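Local coordinates for protein PA0821 (Pseudomonas aeruginosa, PDB 7DRG) that probably acts as the immunity protein (antitoxin) that protects against a putative VRR-NUC nuclease effector of the type VI secretion system, at residues P289-N294 with L331-S336; R204-D209 with D284-P289; R226-S231 with D325-R330; Q253-H258 with D343-A348. One frame throughout, in Å; residues are numbered along the deposited sequence.

Interaction 1. Residues P289-N294 with L331-S336; sequences PYVLLN and LDVEDS
Asn294 of helix 288-297 meets Leu331 and Asp332 in the connection between helices 321-328 and 338-348, a worked example of one amide organising a helix-to-loop contact. Its CG stands anti to the backbone N (chi1 175°), which places it 3.7 Å from Leu331 CB; the two side chains run obliquely past each other. Asp332, by contrast, crosses the asparagine at about a right angle. Asn294 ND2 donates to Asp332 OD1 over 2.7 Å through a fairly straight bond (162°). The acceptor lies in the amide plane and is met nearly along its C-O axis, with the carboxylate turned 35° from the amide.

Two waters fill out the polar side. One donates to both Val291 O and Leu331 O and takes an N-H from Asn294 ND2 at 2.9 Å. The other accepts from Leu331 N at 2.8 Å and donates to Asn294 OD1.

The apolar side is built from crossed branches. Val291 and Val333 meet at about a right angle, CG1 to CG1 at 3.7 Å, with Trp341 of helix 338-348 touching both. Leu331 CD1 lies 4.0 Å from Tyr290 CB, while the tyrosine ring leads away and its OH bonds to Tyr277 N.

Both N-H groups and the oxygen of the buried amide thus have partners, which fixes its rotation. Asp332 OD1 also forms a salt bridge with Arg301, an interaction that would favour the ionised carboxylate, whose OD1 is then shared between the amide and the arginine.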
loop_
_atom_site.group_PDB
_atom_site.type_symbol
_atom_site.label_atom_id
_atom_site.label_comp_id
_atom_site.label_asym_id
_atom_site.label_seq_id
_atom_site.Cartn_x
_atom_site.Cartn_y
_atom_site.Cartn_z
ATOM N N PRO B 289 7.584 -0.972 21.189
ATOM C CA PRO B 289 8.766 -0.251 21.688
ATOM C C PRO B 289 8.984 1.071 20.965
ATOM O O PRO B 289 9.399 2.055 21.590
ATOM C CB PRO B 289 9.917 -1.246 21.461
ATOM C CG PRO B 289 9.257 -2.581 21.313
ATOM C CD PRO B 289 7.943 -2.297 20.651
ATOM N N TYR B 290 8.684 1.136 19.667
ATOM C CA TYR B 290 8.867 2.392 18.944
ATOM C C TYR B 290 7.831 3.426 19.364
ATOM O O TYR B 290 8.130 4.623 19.410
ATOM C CB TYR B 290 8.779 2.178 17.435
ATOM C CG TYR B 290 9.824 1.290 16.775
ATOM C CD1 TYR B 290 10.637 0.427 17.504
ATOM C CD2 TYR B 290 9.987 1.327 15.386
ATOM C CE1 TYR B 290 11.574 -0.387 16.870
ATOM C CE2 TYR B 290 10.913 0.528 14.751
ATOM C CZ TYR B 290 11.705 -0.326 15.492
ATOM O OH TYR B 290 12.634 -1.118 14.845
ATOM N N VAL B 291 6.594 2.990 19.634
ATOM C CA VAL B 291 5.561 3.922 20.085
ATOM C C VAL B 291 5.990 4.604 21.377
ATOM O O VAL B 291 5.846 5.822 21.545
ATOM C CB VAL B 291 4.219 3.188 20.262
ATOM C CG1 VAL B 291 3.238 4.033 21.091
ATOM C CG2 VAL B 291 3.636 2.831 18.921
ATOM N N LEU B 292 6.523 3.822 22.316
ATOM C CA LEU B 292 6.920 4.391 23.596
ATOM C C LEU B 292 8.108 5.339 23.443
ATOM O O LEU B 292 8.135 6.415 24.054
ATOM C CB LEU B 292 7.230 3.270 24.587
ATOM C CG LEU B 292 6.021 2.437 25.019
ATOM C CD1 LEU B 292 6.479 1.255 25.852
ATOM C CD2 LEU B 292 5.007 3.288 25.787
ATOM N N LEU B 293 9.093 4.974 22.618
ATOM C CA LEU B 293 10.228 5.868 22.432
ATOM C C LEU B 293 9.829 7.119 21.661
ATOM O O LEU B 293 10.272 8.224 21.993
ATOM C CB LEU B 293 11.362 5.137 21.719
ATOM C CG LEU B 293 12.614 5.993 21.520
ATOM C CD1 LEU B 293 13.190 6.462 22.854
ATOM C CD2 LEU B 293 13.645 5.212 20.759
ATOM N N ASN B 294 9.004 6.967 20.619
ATOM C CA ASN B 294 8.549 8.131 19.869
ATOM C C ASN B 294 7.785 9.095 20.765
ATOM O O ASN B 294 7.908 10.316 20.619
ATOM C CB ASN B 294 7.689 7.681 18.684
ATOM C CG ASN B 294 7.065 8.841 17.923
ATOM O OD1 ASN B 294 7.685 9.425 17.032
ATOM N ND2 ASN B 294 5.815 9.161 18.254
ATOM N N LEU B 331 3.934 7.224 14.326
ATOM C CA LEU B 331 3.962 6.477 15.575
ATOM C C LEU B 331 3.246 7.182 16.725
ATOM O O LEU B 331 3.154 6.613 17.821
ATOM C CB LEU B 331 5.418 6.191 15.966
ATOM C CG LEU B 331 6.251 5.355 14.986
ATOM C CD1 LEU B 331 7.745 5.418 15.332
ATOM C CD2 LEU B 331 5.776 3.920 15.007
ATOM N N ASP B 332 2.743 8.398 16.509
ATOM C CA ASP B 332 2.143 9.179 17.587
ATOM C C ASP B 332 0.887 8.511 18.135
ATOM O O ASP B 332 0.081 7.951 17.385
ATOM C CB ASP B 332 1.787 10.583 17.093
ATOM C CG ASP B 332 2.997 11.473 16.909
ATOM O OD1 ASP B 332 4.116 11.056 17.275
ATOM O OD2 ASP B 332 2.820 12.603 16.405
ATOM N N VAL B 333 0.720 8.590 19.457
ATOM C CA VAL B 333 -0.466 8.112 20.159
ATOM C C VAL B 333 -0.885 9.175 21.171
ATOM O O VAL B 333 -0.146 10.117 21.456
ATOM C CB VAL B 333 -0.230 6.758 20.865
ATOM C CG1 VAL B 333 0.137 5.671 19.862
ATOM C CG2 VAL B 333 0.841 6.894 21.929
ATOM N N GLU B 334 -2.093 9.015 21.715
ATOM C CA GLU B 334 -2.568 9.914 22.761
ATOM C C GLU B 334 -1.918 9.572 24.097
ATOM O O GLU B 334 -1.654 8.403 24.391
ATOM C CB GLU B 334 -4.093 9.838 22.901
ATOM C CG GLU B 334 -4.871 10.197 21.643
ATOM C CD GLU B 334 -4.516 11.568 21.101
ATOM O OE1 GLU B 334 -4.233 12.479 21.910
ATOM O OE2 GLU B 334 -4.513 11.731 19.861
ATOM N N ASP B 335 -1.668 10.610 24.905
ATOM C CA ASP B 335 -1.071 10.425 26.229
ATOM C C ASP B 335 -1.822 9.383 27.047
ATOM O O ASP B 335 -1.210 8.585 27.767
ATOM C CB ASP B 335 -1.045 11.751 26.993
ATOM C CG ASP B 335 -0.101 12.763 26.387
ATOM O OD1 ASP B 335 0.283 12.594 25.212
ATOM O OD2 ASP B 335 0.263 13.730 27.093
ATOM N N SER B 336 -3.152 9.382 26.955
ATOM C CA SER B 336 -3.966 8.492 27.772
ATOM C C SER B 336 -3.771 7.024 27.419
ATOM O O SER B 336 -4.095 6.157 28.235
ATOM C CB SER B 336 -5.442 8.870 27.637
ATOM O OG SER B 336 -5.845 8.859 26.280
HETATM O O HOH W 1 4.303 7.522 20.144
HETATM O O HOH W 2 6.046 9.069 14.535
#

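Interaction 2. Residues R204-D209 with D284-P289; sequences RMPGLD and DSRPAP
Pro206 is the second residue of a type I beta turn, Met205 to Leu208, and its ring packs against Ser285 and Pro287 in the loop leading to helix 288-297; Pro287 holds the N-cap position of that helix.

Van der Waals contact carries the whole interface, with no hydrogen bond crossing it. Pro206 CD comes within 3.3 Å of Ser285 O, and Pro206 CG approaches the same oxygen equally closely. The hydroxyl adds a second touch, Ser285 OG to Pro206 CG at 3.5 Å, because OG sits between the backbone N and the carbonyl carbon (chi1 64°). On the other flank the two prolines meet more loosely, Pro206 CB to Pro287 CD at 4.2 Å.

Hydrogen bonds instead shape each partner from within. Leu208 N returns to Met205 O at 3.0 Å and closes the turn. In the facing loop, Asp284 and Arg286 combine an Asx turn with a salt bridge. Asp284 OD1 serves two donors: Arg286 N, 3.0 Å away, is met by the anti lone pair of this oxygen, and Arg286 NE approaches it at 2.7 Å on the syn side, 16° out of the carboxylate plane.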
loop_
_atom_site.group_PDB
_atom_site.type_symbol
_atom_site.label_atom_id
_atom_site.label_comp_id
_atom_site.label_asym_id
_atom_site.label_seq_id
_atom_site.Cartn_x
_atom_site.Cartn_y
_atom_site.Cartn_z
ATOM N N ARG B 204 2.377 0.613 5.167
ATOM C CA ARG B 204 2.060 -0.656 5.813
ATOM C C ARG B 204 2.990 -1.011 6.964
ATOM O O ARG B 204 2.614 -1.823 7.816
ATOM C CB ARG B 204 2.115 -1.788 4.786
ATOM C CG ARG B 204 1.293 -1.521 3.541
ATOM C CD ARG B 204 1.901 -2.216 2.336
ATOM N NE ARG B 204 2.054 -3.652 2.550
ATOM C CZ ARG B 204 1.134 -4.554 2.219
ATOM N NH1 ARG B 204 -0.010 -4.165 1.667
ATOM N NH2 ARG B 204 1.353 -5.844 2.439
HETATM N N MSE B 205 4.194 -0.451 6.990
HETATM C CA MSE B 205 5.220 -0.843 7.952
HETATM C C MSE B 205 5.713 0.381 8.720
HETATM O O MSE B 205 6.657 1.036 8.294
HETATM C CB MSE B 205 6.403 -1.519 7.241
HETATM C CG MSE B 205 6.057 -2.725 6.351
HETATM SE SE MSE B 205 7.527 -3.046 5.081
HETATM C CE MSE B 205 7.925 -1.225 4.861
ATOM N N PRO B 206 5.077 0.686 9.855
ATOM C CA PRO B 206 5.449 1.905 10.592
ATOM C C PRO B 206 6.867 1.900 11.120
ATOM O O PRO B 206 7.392 2.980 11.417
ATOM C CB PRO B 206 4.433 1.950 11.741
ATOM C CG PRO B 206 3.250 1.172 11.204
ATOM C CD PRO B 206 3.871 0.053 10.415
ATOM N N GLY B 207 7.495 0.731 11.269
ATOM C CA GLY B 207 8.873 0.670 11.723
ATOM C C GLY B 207 9.913 0.848 10.642
ATOM O O GLY B 207 11.114 0.774 10.913
ATOM N N LEU B 208 9.488 1.096 9.412
ATOM C CA LEU B 208 10.406 1.223 8.292
ATOM C C LEU B 208 10.882 2.662 8.159
ATOM O O LEU B 208 10.066 3.587 8.142
ATOM C CB LEU B 208 9.697 0.795 7.010
ATOM C CG LEU B 208 10.575 0.916 5.779
ATOM C CD1 LEU B 208 11.247 -0.433 5.528
ATOM C CD2 LEU B 208 9.740 1.401 4.597
ATOM N N ASP B 209 12.193 2.850 8.033
ATOM C CA ASP B 209 12.711 4.155 7.660
ATOM C C ASP B 209 12.583 4.355 6.158
ATOM O O ASP B 209 12.733 3.413 5.378
ATOM C CB ASP B 209 14.178 4.307 8.072
ATOM C CG ASP B 209 14.755 5.643 7.652
ATOM O OD1 ASP B 209 14.165 6.679 8.029
ATOM O OD2 ASP B 209 15.790 5.660 6.944
ATOM N N ASP B 284 -2.747 -3.530 16.104
ATOM C CA ASP B 284 -2.151 -2.244 15.769
ATOM C C ASP B 284 -0.829 -2.486 15.054
ATOM O O ASP B 284 0.010 -3.246 15.544
ATOM C CB ASP B 284 -1.938 -1.406 17.035
ATOM C CG ASP B 284 -1.785 0.069 16.737
ATOM O OD1 ASP B 284 -0.879 0.435 15.958
ATOM O OD2 ASP B 284 -2.583 0.864 17.275
ATOM N N SER B 285 -0.649 -1.840 13.901
ATOM C CA SER B 285 0.552 -2.040 13.096
ATOM C C SER B 285 1.782 -1.325 13.645
ATOM O O SER B 285 2.879 -1.526 13.112
ATOM C CB SER B 285 0.301 -1.566 11.670
ATOM O OG SER B 285 0.064 -0.172 11.665
ATOM N N ARG B 286 1.636 -0.492 14.669
ATOM C CA ARG B 286 2.767 0.258 15.223
ATOM C C ARG B 286 3.512 -0.584 16.258
ATOM O O ARG B 286 2.883 -1.097 17.194
ATOM C CB ARG B 286 2.281 1.554 15.860
ATOM C CG ARG B 286 1.559 2.472 14.881
ATOM C CD ARG B 286 0.748 3.578 15.580
ATOM N NE ARG B 286 -0.450 3.053 16.241
ATOM C CZ ARG B 286 -1.436 3.821 16.710
ATOM N NH1 ARG B 286 -1.364 5.142 16.584
ATOM N NH2 ARG B 286 -2.499 3.276 17.303
ATOM N N PRO B 287 4.836 -0.729 16.143
ATOM C CA PRO B 287 5.587 -1.518 17.138
ATOM C C PRO B 287 5.557 -0.855 18.509
ATOM O O PRO B 287 5.871 0.330 18.642
ATOM C CB PRO B 287 7.012 -1.551 16.571
ATOM C CG PRO B 287 6.879 -1.160 15.128
ATOM C CD PRO B 287 5.703 -0.233 15.059
ATOM N N ALA B 288 5.197 -1.634 19.533
ATOM C CA ALA B 288 5.100 -1.078 20.880
ATOM C C ALA B 288 6.383 -0.405 21.363
ATOM O O ALA B 288 6.289 0.696 21.937
ATOM C CB ALA B 288 4.660 -2.170 21.871
ATOM N N PRO B 289 7.584 -0.972 21.189
ATOM C CA PRO B 289 8.766 -0.251 21.688
ATOM C C PRO B 289 8.984 1.071 20.965
ATOM O O PRO B 289 9.399 2.055 21.590
ATOM C CB PRO B 289 9.917 -1.246 21.461
ATOM C CG PRO B 289 9.257 -2.581 21.313
ATOM C CD PRO B 289 7.943 -2.297 20.651
#

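Interaction 3. Residues R226-S231 with D325-R330; sequences RIKTVS and DQWLKR
The loop leading into strand 233-237 meets helix 321-328 and the residues just after it through two features of comparable weight, a polar link to Arg330 and the packing of Lys228 on Trp327. The one direct hydrogen bond across runs from Arg330 NH2 to Thr229 OG1, at 2.9 Å. It is essentially straight (178°), and the oxygen lies in the guanidinium plane. The threonine hydroxyl itself donates to Val230 O, so its proton is committed there and its oxygen is available to the arginine.

Every N-H of this guanidinium has a partner. NE binds Pro206 O, and NH1 reaches Trp327 O. A water accepts from NH1 and donates to Lys228 O and Leu328 O, bridging the two segments; a second accepts from NH2 and donates to Val230 O at 2.9 Å. Together these acceptors satisfy the buried group and fix its orientation.

The indole of Trp327 covers one face of the guanidinium, with CZ2 lying over its centre, 3.3 Å above the plane. Lys228 crosses the indole at about a right angle, CE touching Trp327 CZ3 at 3.6 Å, and its extended chain carries NZ on to Val210 O and Asp209. Leu328 CD2 packs 3.6 Å from Lys228 O. Beyond, Leu319 and Leu317 of the second subunit press on Trp327 and Arg330, so the site borders the dimer contact.

Trp327 O accepts twice, from Arg330 N and from Arg330 NH1 (3.1 Å), the two donors arriving from opposite faces of its carbonyl plane.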
loop_
_atom_site.group_PDB
_atom_site.type_symbol
_atom_site.label_atom_id
_atom_site.label_comp_id
_atom_site.label_asym_id
_atom_site.label_seq_id
_atom_site.Cartn_x
_atom_site.Cartn_y
_atom_site.Cartn_z
ATOM N N ARG B 226 16.875 18.888 16.015
ATOM C CA ARG B 226 15.756 17.960 16.125
ATOM C C ARG B 226 16.140 16.648 15.451
ATOM O O ARG B 226 17.238 16.511 14.907
ATOM C CB ARG B 226 14.490 18.571 15.515
ATOM C CG ARG B 226 14.027 19.804 16.272
ATOM C CD ARG B 226 12.625 20.227 15.931
ATOM N NE ARG B 226 12.137 21.159 16.942
ATOM C CZ ARG B 226 10.859 21.302 17.268
ATOM N NH1 ARG B 226 9.937 20.572 16.656
ATOM N NH2 ARG B 226 10.508 22.170 18.206
ATOM N N ILE B 227 15.233 15.664 15.498
ATOM C CA ILE B 227 15.474 14.364 14.880
ATOM C C ILE B 227 14.355 14.022 13.906
ATOM O O ILE B 227 13.213 14.478 14.037
ATOM C CB ILE B 227 15.620 13.225 15.914
ATOM C CG1 ILE B 227 14.341 13.071 16.744
ATOM C CG2 ILE B 227 16.842 13.448 16.796
ATOM C CD1 ILE B 227 14.363 11.864 17.654
ATOM N N LYS B 228 14.698 13.189 12.924
ATOM C CA LYS B 228 13.730 12.752 11.928
ATOM C C LYS B 228 12.802 11.681 12.480
ATOM O O LYS B 228 11.581 11.746 12.296
ATOM C CB LYS B 228 14.469 12.223 10.699
ATOM C CG LYS B 228 13.567 11.659 9.608
ATOM C CD LYS B 228 14.408 10.796 8.683
ATOM C CE LYS B 228 13.566 10.033 7.682
ATOM N NZ LYS B 228 14.420 9.101 6.886
ATOM N N THR B 229 13.364 10.676 13.143
ATOM C CA THR B 229 12.577 9.512 13.511
ATOM C C THR B 229 13.311 8.723 14.580
ATOM O O THR B 229 14.535 8.814 14.723
ATOM C CB THR B 229 12.308 8.607 12.301
ATOM O OG1 THR B 229 11.442 7.533 12.687
ATOM C CG2 THR B 229 13.618 8.014 11.779
ATOM N N VAL B 230 12.536 7.949 15.326
ATOM C CA VAL B 230 13.082 6.869 16.131
ATOM C C VAL B 230 13.016 5.586 15.308
ATOM O O VAL B 230 12.264 5.479 14.336
ATOM C CB VAL B 230 12.327 6.721 17.469
ATOM C CG1 VAL B 230 12.168 8.075 18.146
ATOM C CG2 VAL B 230 10.958 6.070 17.246
ATOM N N SER B 231 13.826 4.607 15.685
ATOM C CA SER B 231 13.719 3.271 15.108
ATOM C C SER B 231 14.262 2.296 16.140
ATOM O O SER B 231 14.267 2.597 17.337
ATOM C CB SER B 231 14.447 3.189 13.755
ATOM O OG SER B 231 14.035 2.017 13.062
ATOM N N ASP B 325 5.012 14.917 5.707
ATOM C CA ASP B 325 4.772 15.430 7.050
ATOM C C ASP B 325 3.979 14.433 7.887
ATOM O O ASP B 325 4.249 14.261 9.081
ATOM C CB ASP B 325 4.035 16.770 6.979
ATOM C CG ASP B 325 4.908 17.899 6.453
ATOM O OD1 ASP B 325 6.122 17.688 6.243
ATOM O OD2 ASP B 325 4.374 19.011 6.254
ATOM N N GLN B 326 2.990 13.771 7.277
ATOM C CA GLN B 326 2.208 12.782 8.012
ATOM C C GLN B 326 3.048 11.565 8.371
ATOM O O GLN B 326 2.891 10.995 9.458
ATOM C CB GLN B 326 0.977 12.376 7.199
ATOM C CG GLN B 326 -0.069 13.464 7.108
ATOM C CD GLN B 326 -0.645 13.836 8.461
ATOM O OE1 GLN B 326 -0.714 15.012 8.815
ATOM N NE2 GLN B 326 -1.060 12.831 9.229
ATOM N N TRP B 327 3.950 11.157 7.476
ATOM C CA TRP B 327 4.820 10.023 7.775
ATOM C C TRP B 327 5.619 10.253 9.057
ATOM O O TRP B 327 5.824 9.322 9.846
ATOM C CB TRP B 327 5.765 9.751 6.600
ATOM C CG TRP B 327 6.665 8.582 6.888
ATOM C CD1 TRP B 327 6.373 7.262 6.699
ATOM C CD2 TRP B 327 7.976 8.623 7.467
ATOM N NE1 TRP B 327 7.421 6.480 7.102
ATOM C CE2 TRP B 327 8.423 7.288 7.577
ATOM C CE3 TRP B 327 8.819 9.656 7.892
ATOM C CZ2 TRP B 327 9.675 6.958 8.105
ATOM C CZ3 TRP B 327 10.067 9.326 8.416
ATOM C CH2 TRP B 327 10.477 7.986 8.516
ATOM N N LEU B 328 6.066 11.492 9.288
ATOM C CA LEU B 328 6.832 11.797 10.495
ATOM C C LEU B 328 6.050 11.475 11.761
ATOM O O LEU B 328 6.648 11.148 12.798
ATOM C CB LEU B 328 7.229 13.272 10.504
ATOM C CG LEU B 328 8.213 13.736 9.431
ATOM C CD1 LEU B 328 8.377 15.251 9.484
ATOM C CD2 LEU B 328 9.553 13.047 9.635
ATOM N N LYS B 329 4.723 11.572 11.697
ATOM C CA LYS B 329 3.840 11.409 12.847
ATOM C C LYS B 329 3.284 9.999 12.984
ATOM O O LYS B 329 2.406 9.778 13.825
ATOM C CB LYS B 329 2.662 12.386 12.764
ATOM C CG LYS B 329 2.986 13.838 12.451
ATOM C CD LYS B 329 1.670 14.616 12.300
ATOM C CE LYS B 329 1.829 15.915 11.524
ATOM N NZ LYS B 329 2.563 16.953 12.302
ATOM N N ARG B 330 3.774 9.040 12.194
ATOM C CA ARG B 330 3.101 7.747 12.074
ATOM C C ARG B 330 3.047 6.957 13.377
ATOM O O ARG B 330 2.175 6.093 13.520
ATOM C CB ARG B 330 3.775 6.904 10.991
ATOM C CG ARG B 330 5.180 6.493 11.353
ATOM C CD ARG B 330 6.017 6.095 10.140
ATOM N NE ARG B 330 7.305 5.612 10.632
ATOM C CZ ARG B 330 8.266 6.400 11.109
ATOM N NH1 ARG B 330 8.116 7.720 11.111
ATOM N NH2 ARG B 330 9.379 5.861 11.593
HETATM O O HOH W 3 9.262 10.055 12.664
HETATM O O HOH W 4 10.899 3.546 12.578
#

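Interaction 4. Residues Q253-H258 with D343-A348; sequences QLPSSH and DKLLSA
His258 and Leu345 make the tight half of this contact, a CH-pi interaction between an imidazole just before strand 259-264 and a leucine on helix 338-348. Leu345 CG lies 3.7 Å from the centroid of the His258 ring and only 13° off its normal. A chi1 of -175° sets this CG anti to the backbone N, which brings it over the ring; the two side chains slide past each other in opposite directions. Leu345 CD1 also touches His258 CD2, at 3.7 Å. Both polar atoms of the imidazole are occupied: Ser257 OG, in the ring plane, shares a hydrogen bond with His258 ND1 at 2.8 Å, and NE2 bonds to Glu349 O. With a partner at each nitrogen, the rotation of the ring is fixed and one face is turned to the leucine.

The solvent side is looser. Leu346 is largely exposed, and of its atoms CD2 makes the contact, 3.7 Å from Ser257 OG and as far from His258 CE1. Partly exposed Pro255 brings CG no closer than 4.1 Å to Leu345 CD2.

Inward, Leu345 continues onto Pro289 and Leu292 of helix 288-297 and onto Phe259 of strand 259-264, wedging helix 338-348 against both, while Tyr351 meets the histidine ring.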
loop_
_atom_site.group_PDB
_atom_site.type_symbol
_atom_site.label_atom_id
_atom_site.label_comp_id
_atom_site.label_asym_id
_atom_site.label_seq_id
_atom_site.Cartn_x
_atom_site.Cartn_y
_atom_site.Cartn_z
ATOM N N GLN B 253 11.028 6.915 31.377
ATOM C CA GLN B 253 9.922 6.641 30.473
ATOM C C GLN B 253 10.103 5.382 29.640
ATOM O O GLN B 253 9.192 5.024 28.887
ATOM C CB GLN B 253 9.717 7.824 29.510
ATOM C CG GLN B 253 9.597 9.177 30.174
ATOM C CD GLN B 253 9.745 10.310 29.183
ATOM O OE1 GLN B 253 10.758 11.012 29.172
ATOM N NE2 GLN B 253 8.737 10.498 28.343
ATOM N N LEU B 254 11.250 4.718 29.725
ATOM C CA LEU B 254 11.567 3.604 28.834
ATOM C C LEU B 254 12.027 2.414 29.663
ATOM O O LEU B 254 13.215 2.333 30.022
ATOM C CB LEU B 254 12.634 4.010 27.822
ATOM C CG LEU B 254 12.311 5.294 27.054
ATOM C CD1 LEU B 254 13.577 5.836 26.397
ATOM C CD2 LEU B 254 11.202 5.064 26.026
ATOM N N PRO B 255 11.136 1.470 29.960
ATOM C CA PRO B 255 11.478 0.381 30.886
ATOM C C PRO B 255 12.732 -0.367 30.463
ATOM O O PRO B 255 12.868 -0.794 29.311
ATOM C CB PRO B 255 10.241 -0.519 30.836
ATOM C CG PRO B 255 9.129 0.409 30.472
ATOM C CD PRO B 255 9.728 1.415 29.531
ATOM N N SER B 256 13.657 -0.530 31.419
ATOM C CA SER B 256 14.941 -1.169 31.142
ATOM C C SER B 256 14.795 -2.646 30.802
ATOM O O SER B 256 15.772 -3.259 30.354
ATOM C CB SER B 256 15.895 -0.996 32.326
ATOM O OG SER B 256 15.330 -1.520 33.513
ATOM N N SER B 257 13.604 -3.221 30.985
ATOM C CA SER B 257 13.350 -4.578 30.516
ATOM C C SER B 257 13.397 -4.657 28.997
ATOM O O SER B 257 13.679 -5.724 28.435
ATOM C CB SER B 257 11.993 -5.070 31.027
ATOM O OG SER B 257 10.929 -4.225 30.622
ATOM N N HIS B 258 13.119 -3.546 28.315
ATOM C CA HIS B 258 12.992 -3.554 26.868
ATOM C C HIS B 258 13.809 -2.482 26.171
ATOM O O HIS B 258 13.978 -2.569 24.951
ATOM C CB HIS B 258 11.523 -3.401 26.455
ATOM C CG HIS B 258 10.694 -4.622 26.702
ATOM N ND1 HIS B 258 10.284 -4.998 27.962
ATOM C CD2 HIS B 258 10.183 -5.545 25.851
ATOM C CE1 HIS B 258 9.562 -6.102 27.879
ATOM N NE2 HIS B 258 9.489 -6.456 26.609
ATOM N N ASP B 343 1.622 -1.956 28.918
ATOM C CA ASP B 343 1.165 -3.316 29.194
ATOM C C ASP B 343 1.428 -4.233 28.009
ATOM O O ASP B 343 1.817 -5.394 28.188
ATOM C CB ASP B 343 -0.326 -3.321 29.537
ATOM C CG ASP B 343 -0.626 -2.747 30.916
ATOM O OD1 ASP B 343 0.241 -2.821 31.810
ATOM O OD2 ASP B 343 -1.751 -2.233 31.102
ATOM N N LYS B 344 1.222 -3.729 26.790
ATOM C CA LYS B 344 1.464 -4.542 25.605
ATOM C C LYS B 344 2.941 -4.901 25.485
ATOM O O LYS B 344 3.287 -6.031 25.117
ATOM C CB LYS B 344 0.977 -3.800 24.358
ATOM C CG LYS B 344 0.814 -4.695 23.145
ATOM C CD LYS B 344 -0.425 -4.347 22.326
ATOM C CE LYS B 344 -0.257 -3.043 21.570
ATOM N NZ LYS B 344 -0.904 -3.110 20.229
ATOM N N LEU B 345 3.823 -3.948 25.802
ATOM C CA LEU B 345 5.257 -4.210 25.826
ATOM C C LEU B 345 5.589 -5.411 26.707
ATOM O O LEU B 345 6.248 -6.359 26.268
ATOM C CB LEU B 345 5.994 -2.960 26.318
ATOM C CG LEU B 345 7.524 -2.940 26.328
ATOM C CD1 LEU B 345 8.067 -2.675 24.933
ATOM C CD2 LEU B 345 8.055 -1.906 27.315
ATOM N N LEU B 346 5.129 -5.393 27.957
ATOM C CA LEU B 346 5.559 -6.416 28.905
ATOM C C LEU B 346 4.928 -7.775 28.623
ATOM O O LEU B 346 5.547 -8.809 28.904
ATOM C CB LEU B 346 5.236 -5.978 30.334
ATOM C CG LEU B 346 5.811 -4.631 30.766
ATOM C CD1 LEU B 346 5.634 -4.445 32.259
ATOM C CD2 LEU B 346 7.280 -4.519 30.381
ATOM N N SER B 347 3.715 -7.807 28.079
ATOM C CA SER B 347 3.036 -9.084 27.902
ATOM C C SER B 347 3.383 -9.772 26.590
ATOM O O SER B 347 3.388 -11.007 26.534
ATOM C CB SER B 347 1.517 -8.895 27.988
ATOM O OG SER B 347 1.030 -8.111 26.915
ATOM N N ALA B 348 3.687 -9.015 25.538
ATOM C CA ALA B 348 3.809 -9.583 24.206
ATOM C C ALA B 348 5.209 -9.501 23.621
ATOM O O ALA B 348 5.483 -10.185 22.629
ATOM C CB ALA B 348 2.831 -8.892 23.244
#

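Helix 288-297 supplies a segment to interactions 1 and 2, and residues of interactions 3 and 4 pack against it. The centres of interactions 1 and 2 lie 11 Å apart, and the two share Pro289. Interactions 2 and 3 are coupled by polar links, Asp209 OD1 to Lys228 NZ at 2.7 Å and Pro206 O to Arg330 NE at 2.7 Å. Interaction 1 adjoins interaction 3 through Leu331 CD1 and Val230 CG2, 3.8 Å apart, and interaction 4 through Leu293 CD1 and Leu254 CD1 at 3.6 Å. Interactions 3 and 4 do not touch, their nearest atoms being about 8 Å apart.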